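Local structure of ABC transporter substrate binding protein (Ribose) (Agrobacterium vitis S4, 4WT7) at residues Ile55-Arg60 with Gln281-Val286; Gly153-Phe158 with Ile219-Ser224. The protein probably serves as the substrate-binding component of a sugar-uptake ABC transporter, and binds D-allitol between its two lobes. All coordinates share one frame; numbering follows the deposited sequence. Where two conformers were deposited one is given.

Contact 1. Residues Ile55-Arg60 with Gln281-Val286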
ATOM      1  N   ILE A  55       4.727 -16.964   0.045  0.93 10.58           N
ATOM      2  CA  ILE A  55       4.773 -18.286  -0.533  0.93 11.82           C
ATOM      3  C   ILE A  55       6.152 -18.874  -0.247  0.93 11.55           C
ATOM      4  O   ILE A  55       6.271 -19.987   0.255  0.93 13.12           O
ATOM      5  CB  ILE A  55       4.511 -18.181  -2.032  0.93 11.43           C
ATOM      6  CG1 ILE A  55       3.039 -17.833  -2.270  0.93 12.71           C
ATOM      7  CG2 ILE A  55       4.927 -19.446  -2.747  0.93 10.82           C
ATOM      8  CD1 ILE A  55       2.682 -17.523  -3.726  0.93 10.92           C
ATOM      9  N   ALA A  56       7.189 -18.095  -0.551  1.00 12.59           N
ATOM     10  CA  ALA A  56       8.566 -18.501  -0.310  1.00 13.09           C
ATOM     11  C   ALA A  56       8.742 -18.913   1.138  1.00 11.33           C
ATOM     12  O   ALA A  56       9.314 -19.961   1.417  1.00 14.36           O
ATOM     13  CB  ALA A  56       9.527 -17.358  -0.656  1.00 13.27           C
ATOM     14  N   GLU A  57       8.265 -18.082   2.057  1.00 10.99           N
ATOM     15  CA  GLU A  57       8.509 -18.304   3.476  1.00 10.29           C
ATOM     16  C   GLU A  57       7.762 -19.541   3.977  1.00 11.57           C
ATOM     17  O   GLU A  57       8.268 -20.279   4.816  1.00 12.28           O
ATOM     18  CB  GLU A  57       8.130 -17.074   4.294  1.00 10.44           C
ATOM     19  CG  GLU A  57       8.557 -17.138   5.759  1.00 13.14           C
ATOM     20  CD  GLU A  57      10.075 -17.227   5.982  1.00 12.01           C
ATOM     21  OE1 GLU A  57      10.850 -17.389   5.010  1.00 11.90           O
ATOM     22  OE2 GLU A  57      10.482 -17.151   7.154  1.00 11.45           O
ATOM     23  N   VAL A  58       6.558 -19.774   3.488  1.00  9.65           N
ATOM     24  CA  VAL A  58       5.840 -20.944   3.948  1.00  9.80           C
ATOM     25  C   VAL A  58       6.628 -22.167   3.513  1.00 10.06           C
ATOM     26  O   VAL A  58       6.816 -23.111   4.293  1.00 10.21           O
ATOM     27  CB  VAL A  58       4.394 -21.030   3.405  1.00  9.78           C
ATOM     28  CG1 VAL A  58       3.832 -22.425   3.615  1.00 10.00           C
ATOM     29  CG2 VAL A  58       3.514 -20.016   4.068  1.00  9.56           C
ATOM     30  N   LYS A  59       7.085 -22.156   2.269  1.00 12.70           N
ATOM     31  CA  LYS A  59       7.937 -23.249   1.773  1.00 14.98           C
ATOM     32  C   LYS A  59       9.214 -23.402   2.605  1.00 16.85           C
ATOM     33  O   LYS A  59       9.615 -24.522   2.940  1.00 14.05           O
ATOM     34  CB  LYS A  59       8.312 -23.067   0.298  1.00 13.25           C
ATOM     35  CG  LYS A  59       7.185 -23.256  -0.696  1.00 12.62           C
ATOM     36  CD  LYS A  59       7.602 -22.795  -2.118  1.00 14.86           C
ATOM     37  CE  LYS A  59       6.445 -22.853  -3.132  1.00 20.49           C
ATOM     38  NZ  LYS A  59       6.858 -22.509  -4.550  1.00 21.20           N
ATOM     39  N   ARG A  60       9.847 -22.286   2.961  1.00 15.94           N
ATOM     40  CA  ARG A  60      11.131 -22.370   3.648  1.00 12.99           C
ATOM     41  C   ARG A  60      10.950 -22.979   5.037  1.00 15.52           C
ATOM     42  O   ARG A  60      11.835 -23.681   5.548  1.00 14.03           O
ATOM     43  CB  ARG A  60      11.802 -21.001   3.751  1.00 13.47           C
ATOM     44  CG  ARG A  60      13.247 -21.085   4.254  1.00 15.46           C
ATOM     45  CD  ARG A  60      13.828 -19.719   4.575  1.00 14.82           C
ATOM     46  NE  ARG A  60      13.124 -19.131   5.686  1.00 13.28           N
ATOM     47  CZ  ARG A  60      13.393 -19.344   6.966  1.00 13.02           C
ATOM     48  NH1 ARG A  60      14.363 -20.155   7.329  1.00 16.89           N
ATOM     49  NH2 ARG A  60      12.648 -18.754   7.895  1.00 15.48           N
ATOM     50  N   GLN A 281       7.152 -11.575   7.591  1.00 15.02           N
ATOM     51  CA  GLN A 281       6.648 -11.400   8.934  1.00 14.28           C
ATOM     52  C   GLN A 281       5.324 -12.108   9.141  1.00 13.18           C
ATOM     53  O   GLN A 281       5.121 -12.808  10.155  1.00 14.41           O
ATOM     54  CB  GLN A 281       6.464  -9.935   9.252  1.00 15.04           C
ATOM     55  CG  GLN A 281       6.456  -9.721  10.741  1.00 17.31           C
ATOM     56  CD  GLN A 281       6.078  -8.321  11.103  1.00 19.48           C
ATOM     57  OE1 GLN A 281       6.863  -7.604  11.731  1.00 19.03           O
ATOM     58  NE2 GLN A 281       4.857  -7.913  10.730  1.00 19.39           N
ATOM     59  N   ALA A 282       4.413 -11.930   8.185  1.00  8.87           N
ATOM     60  CA  ALA A 282       3.093 -12.552   8.318  1.00  8.92           C
ATOM     61  C   ALA A 282       3.264 -14.062   8.558  1.00  9.22           C
ATOM     62  O   ALA A 282       2.690 -14.608   9.488  1.00  9.26           O
ATOM     63  CB  ALA A 282       2.228 -12.295   7.086  1.00  8.98           C
ATOM     64  N   ILE A 283       4.078 -14.716   7.724  1.00 11.28           N
ATOM     65  CA  ILE A 283       4.283 -16.155   7.841  1.00 12.28           C
ATOM     66  C   ILE A 283       5.054 -16.545   9.118  1.00  9.91           C
ATOM     67  O   ILE A 283       4.749 -17.564   9.764  1.00 10.64           O
ATOM     68  CB  ILE A 283       4.976 -16.735   6.608  1.00 11.52           C
ATOM     69  CG1 ILE A 283       4.218 -16.345   5.342  1.00 13.38           C
ATOM     70  CG2 ILE A 283       4.988 -18.224   6.694  1.00 11.19           C
ATOM     71  CD1 ILE A 283       2.696 -16.576   5.438  1.00 11.54           C
ATOM     72  N   GLN A 284       6.046 -15.748   9.485  1.00 13.01           N
ATOM     73  CA  GLN A 284       6.701 -15.923  10.768  1.00 13.86           C
ATOM     74  C   GLN A 284       5.621 -15.926  11.848  1.00 14.35           C
ATOM     75  O   GLN A 284       5.629 -16.782  12.735  1.00 12.94           O
ATOM     76  CB  GLN A 284       7.738 -14.818  11.057  1.00 12.43           C
ATOM     77  CG  GLN A 284       9.102 -14.991  10.335  1.00 12.96           C
ATOM     78  CD  GLN A 284       9.983 -16.107  10.942  1.00 16.33           C
ATOM     79  OE1 GLN A 284      10.352 -16.058  12.122  1.00 16.48           O
ATOM     80  NE2 GLN A 284      10.320 -17.109  10.129  1.00 15.05           N
ATOM     81  N   ASN A 285       4.684 -14.969  11.762  1.00 13.99           N
ATOM     82  CA  ASN A 285       3.677 -14.842  12.800  1.00 12.96           C
ATOM     83  C   ASN A 285       2.670 -15.998  12.772  1.00 14.45           C
ATOM     84  O   ASN A 285       2.163 -16.409  13.816  1.00 13.60           O
ATOM     85  CB  ASN A 285       3.001 -13.459  12.768  1.00 12.61           C
ATOM     86  CG  ASN A 285       3.899 -12.375  13.337  1.00 14.62           C
ATOM     87  OD1 ASN A 285       4.995 -12.658  13.826  1.00 13.53           O
ATOM     88  ND2 ASN A 285       3.456 -11.133  13.269  1.00 14.65           N
ATOM     89  N   VAL A 286       2.399 -16.544  11.590  1.00 12.21           N
ATOM     90  CA  VAL A 286       1.584 -17.743  11.526  1.00 10.64           C
ATOM     91  C   VAL A 286       2.241 -18.915  12.289  1.00 13.12           C
ATOM     92  O   VAL A 286       1.587 -19.591  13.096  1.00 12.59           O
ATOM     93  CB  VAL A 286       1.306 -18.176  10.099  1.00 12.62           C
ATOM     94  CG1 VAL A 286       0.698 -19.575  10.099  1.00 12.21           C
ATOM     95  CG2 VAL A 286       0.399 -17.158   9.388  1.00 12.88           C
TER
HETATM   96  O   HOH W   1      12.563 -19.270  11.052  1.00 32.37           O

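Contact 2. Residues Gly153-Phe158 with Ile219-Ser224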
ATOM      1  N   GLY A 153      -0.903  26.464  -0.981  1.00 26.52           N
ATOM      2  CA  GLY A 153      -1.177  26.027  -2.336  1.00 27.23           C
ATOM      3  C   GLY A 153      -2.170  24.883  -2.471  1.00 25.60           C
ATOM      4  O   GLY A 153      -2.626  24.293  -1.489  1.00 25.34           O
ATOM      5  N   ASN A 154      -2.469  24.549  -3.722  1.00 17.34           N
ATOM      6  CA  ASN A 154      -3.510  23.600  -4.052  1.00 18.61           C
ATOM      7  C   ASN A 154      -2.921  22.234  -4.374  1.00 19.12           C
ATOM      8  O   ASN A 154      -1.871  22.121  -5.037  1.00 16.41           O
ATOM      9  CB  ASN A 154      -4.376  24.160  -5.190  1.00 18.96           C
ATOM     10  CG  ASN A 154      -5.130  25.424  -4.766  1.00 20.38           C
ATOM     11  OD1 ASN A 154      -5.622  25.517  -3.636  1.00 21.13           O
ATOM     12  ND2 ASN A 154      -5.175  26.410  -5.636  1.00 22.26           N
ATOM     13  N   VAL A 155      -3.583  21.208  -3.855  1.00 20.16           N
ATOM     14  CA  VAL A 155      -3.122  19.828  -3.944  1.00 17.30           C
ATOM     15  C   VAL A 155      -4.173  18.965  -4.605  1.00 17.31           C
ATOM     16  O   VAL A 155      -5.335  18.940  -4.179  1.00 16.60           O
ATOM     17  CB  VAL A 155      -2.823  19.261  -2.542  1.00 15.50           C
ATOM     18  CG1 VAL A 155      -2.247  17.864  -2.631  1.00 14.61           C
ATOM     19  CG2 VAL A 155      -1.854  20.163  -1.807  1.00 15.09           C
ATOM     20  N   VAL A 156      -3.772  18.269  -5.662  1.00 14.38           N
ATOM     21  CA  VAL A 156      -4.626  17.305  -6.297  1.00 16.34           C
ATOM     22  C   VAL A 156      -4.399  15.995  -5.553  1.00 16.36           C
ATOM     23  O   VAL A 156      -3.249  15.587  -5.273  1.00 13.06           O
ATOM     24  CB  VAL A 156      -4.280  17.123  -7.791  1.00 16.55           C
ATOM     25  CG1 VAL A 156      -5.123  16.029  -8.406  1.00 17.33           C
ATOM     26  CG2 VAL A 156      -4.442  18.435  -8.578  1.00 19.61           C
ATOM     27  N   VAL A 157      -5.487  15.334  -5.215  1.00 12.95           N
ATOM     28  CA  VAL A 157      -5.402  14.174  -4.345  1.00 12.23           C
ATOM     29  C   VAL A 157      -6.043  13.006  -5.068  1.00 12.02           C
ATOM     30  O   VAL A 157      -7.161  13.159  -5.579  1.00 12.30           O
ATOM     31  CB  VAL A 157      -6.182  14.417  -3.021  1.00 12.00           C
ATOM     32  CG1 VAL A 157      -6.601  13.118  -2.439  1.00 11.39           C
ATOM     33  CG2 VAL A 157      -5.370  15.239  -2.018  1.00 12.03           C
ATOM     34  N   PHE A 158      -5.346  11.871  -5.137  1.00 11.60           N
ATOM     35  CA  PHE A 158      -5.919  10.598  -5.602  1.00 11.33           C
ATOM     36  C   PHE A 158      -6.325   9.822  -4.350  1.00 10.78           C
ATOM     37  O   PHE A 158      -5.465   9.493  -3.515  1.00 10.39           O
ATOM     38  CB  PHE A 158      -4.884   9.743  -6.361  1.00 11.23           C
ATOM     39  CG  PHE A 158      -4.669  10.140  -7.829  1.00 13.84           C
ATOM     40  CD1 PHE A 158      -5.513   9.663  -8.836  1.00 12.01           C
ATOM     41  CD2 PHE A 158      -3.587  10.928  -8.198  1.00 12.36           C
ATOM     42  CE1 PHE A 158      -5.297  10.006 -10.183  1.00 12.57           C
ATOM     43  CE2 PHE A 158      -3.371  11.272  -9.533  1.00 13.38           C
ATOM     44  CZ  PHE A 158      -4.214  10.795 -10.524  1.00 13.00           C
ATOM     45  N   ILE A 219      -1.726  24.833  -9.087  1.00 24.78           N
ATOM     46  CA  ILE A 219      -1.580  23.512  -8.454  1.00 23.64           C
ATOM     47  C   ILE A 219      -0.125  23.434  -8.004  1.00 21.01           C
ATOM     48  O   ILE A 219       0.758  23.875  -8.732  1.00 19.88           O
ATOM     49  CB  ILE A 219      -1.847  22.364  -9.444  1.00 21.36           C
ATOM     50  CG1 ILE A 219      -3.272  22.461  -9.980  1.00 20.72           C
ATOM     51  CG2 ILE A 219      -1.559  21.020  -8.787  1.00 19.89           C
ATOM     52  CD1 ILE A 219      -3.621  21.461 -11.041  1.00 20.38           C
ATOM     53  N   LYS A 220       0.137  22.903  -6.814  1.00 18.72           N
ATOM     54  CA  LYS A 220       1.512  22.842  -6.324  1.00 18.36           C
ATOM     55  C   LYS A 220       1.950  21.417  -6.060  1.00 18.51           C
ATOM     56  O   LYS A 220       3.158  21.111  -6.122  1.00 17.46           O
ATOM     57  CB  LYS A 220       1.693  23.693  -5.069  1.00 19.23           C
ATOM     58  CG  LYS A 220       1.239  25.125  -5.243  1.00 23.29           C
ATOM     59  CD  LYS A 220       2.351  26.156  -5.173  1.00 21.78           C
ATOM     60  CE  LYS A 220       2.991  26.159  -3.785  1.00 23.18           C
ATOM     61  NZ  LYS A 220       3.186  27.516  -3.188  1.00 23.29           N
ATOM     62  N   ALA A 221       0.988  20.535  -5.779  1.00 17.02           N
ATOM     63  CA  ALA A 221       1.314  19.149  -5.512  1.00 16.22           C
ATOM     64  C   ALA A 221       0.217  18.176  -5.952  1.00 16.03           C
ATOM     65  O   ALA A 221      -0.957  18.563  -6.162  1.00 16.45           O
ATOM     66  CB  ALA A 221       1.597  18.962  -4.040  1.00 15.66           C
ATOM     67  N   ILE A 222       0.621  16.921  -6.105  1.00 15.49           N
ATOM     68  CA  ILE A 222      -0.302  15.836  -6.350  1.00 15.25           C
ATOM     69  C   ILE A 222       0.073  14.691  -5.402  1.00 14.43           C
ATOM     70  O   ILE A 222       1.232  14.200  -5.402  1.00 14.12           O
ATOM     71  CB  ILE A 222      -0.223  15.343  -7.780  1.00 15.60           C
ATOM     72  CG1 ILE A 222      -0.370  16.518  -8.745  1.00 16.48           C
ATOM     73  CG2 ILE A 222      -1.290  14.300  -8.042  1.00 15.48           C
ATOM     74  CD1 ILE A 222      -0.370  16.092 -10.148  1.00 16.94           C
ATOM     75  N   TRP A 223      -0.905  14.293  -4.615  1.00 14.15           N
ATOM     76  CA  TRP A 223      -0.738  13.297  -3.571  1.00 13.44           C
ATOM     77  C   TRP A 223      -1.478  12.029  -3.945  1.00 13.24           C
ATOM     78  O   TRP A 223      -2.575  12.083  -4.508  1.00 13.63           O
ATOM     79  CB  TRP A 223      -1.322  13.841  -2.271  1.00 13.37           C
ATOM     80  CG  TRP A 223      -1.251  12.903  -1.058  1.00 12.72           C
ATOM     81  CD1 TRP A 223      -0.316  12.935  -0.065  1.00 12.39           C
ATOM     82  CD2 TRP A 223      -2.148  11.826  -0.725  1.00 12.41           C
ATOM     83  NE1 TRP A 223      -0.572  11.956   0.866  1.00 11.91           N
ATOM     84  CE2 TRP A 223      -1.682  11.254   0.484  1.00 11.89           C
ATOM     85  CE3 TRP A 223      -3.290  11.285  -1.325  1.00 12.59           C
ATOM     86  CZ2 TRP A 223      -2.328  10.171   1.106  1.00 11.54           C
ATOM     87  CZ3 TRP A 223      -3.918  10.216  -0.729  1.00 12.24           C
ATOM     88  CH2 TRP A 223      -3.443   9.669   0.483  1.00 11.71           C
ATOM     89  N   SER A 224      -0.886  10.896  -3.590  1.00 13.51           N
ATOM     90  CA  SER A 224      -1.497   9.594  -3.774  1.00 12.47           C
ATOM     91  C   SER A 224      -1.097   8.732  -2.595  1.00 11.83           C
ATOM     92  O   SER A 224      -0.055   8.961  -1.988  1.00 13.42           O
ATOM     93  CB  SER A 224      -0.957   8.976  -5.057  1.00 13.54           C
ATOM     94  OG  SER A 224      -1.161   9.880  -6.127  1.00 17.36           O
TER

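Contact 1. Residues Ile55-Arg60 with Gln281-Val286
Ile283 lays its CB and CG2 against the aliphatic part of Glu57, the nearest atoms being Glu57 CG and Ile283 CB at 3.7 Å, with the two side chains running past each other in opposite directions. Ile283 CG2 also meets Val58 CG2 at 3.5 Å, the two side chains crossing at about a right angle. Beyond this apolar patch the Glu57 chain bends at chi2 (62°), which carries the carboxylate to Arg60 one helical turn on. Arg60 grips it side-on: NE reaches Glu57 OE1 at 2.9 Å and NH2 reaches OE2 at 2.8 Å, both bonds nearly straight. The segments belong to helices 45-60 and 275-290, which cover one face of the parallel sheet in an alpha/beta lobe of the periplasmic binding protein fold; the axes of 55-60 and 281-286 approach to 9.0 Å, with 36° between their directions. Val58 also packs on Ile35 and Ile37 of strand 34-39, and Ile283 on Val93 of strand 91-95. Across the helices, Gln284 NE2 donates to Glu57 OE2 (3.0 Å), arriving nearly along the C-O axis but bent at the hydrogen (148°), a second donor to that oxygen besides Arg60. A water accepts from both Arg60 NH2 and Gln284 NE2, each at 3.2 Å.

Contact 2. Residues Gly153-Phe158 with Ile219-Ser224
Strands 153-158 and 221-224 run parallel, 4.5 Å apart at the closest approach of their axes, in a register that pairs Val155 with Ala221, Val156 with Ile222 and Val157 with Trp223. Val156 is gripped through both its backbone groups: its N donates to Ala221 O at 2.9 Å, and its O accepts from Trp223 N at 2.8 Å. Phe158 N then reaches Trp223 O, again at 2.8 Å. At the entry to the pair, where 219-220 is still loop, Asn154 O takes a nearly straight bond from Lys220 N and a weak one from Ala221 N.

On one face, Val155 CG1 sits 4.1 Å from Trp223 CB, while Val157 lies beside the indole and points the same way, its CG1 3.9 Å from Trp223 CE3. With chi1 at 179° and chi2 at 99°, the benzo side of the indole is turned toward strand 153-158, and Phe158 O lies at its edge near the ring plane. On the other face, Val156 CG2 touches Ile219 CG2 at 3.9 Å, and the Phe158 and Ile222 side chains cross at a slant, with Phe158 CE2 4.0 Å from Ile222 CG2.

These are neighbouring inner strands of the mixed sheet in one alpha/beta lobe of the periplasmic binding protein fold, with strand 184-186 continuing it beyond 153-158 and strand 246-249 beyond 221-224. Helix 165-178 covers the Val157 and Trp223 face through Tyr171 and Leu174, whereas helix 198-212 packs Val206 against Phe158 and Ile222, and Ile209 against Val156.

In the fold
Contacts 1 and 2 lie on opposite sides of the chain's centre, their own centres 38 Å apart and their nearest atoms about 22 Å apart. They share no helix or strand: one joins two helices outside a sheet, the other two strands within a different sheet. Both are largely buried, but contact 1 opens at one side to a bridging water and an exposed arginine, whereas contact 2 has no exposed residue among those that touch. The chemistry follows: contact 1 relies on side chains and one bridging water and buries 217 Å², while contact 2 adds main-chain hydrogen bonding and buries 563 Å². In contact 2 the side chain of Ser224 lies about 9 Å from the bound D-allitol.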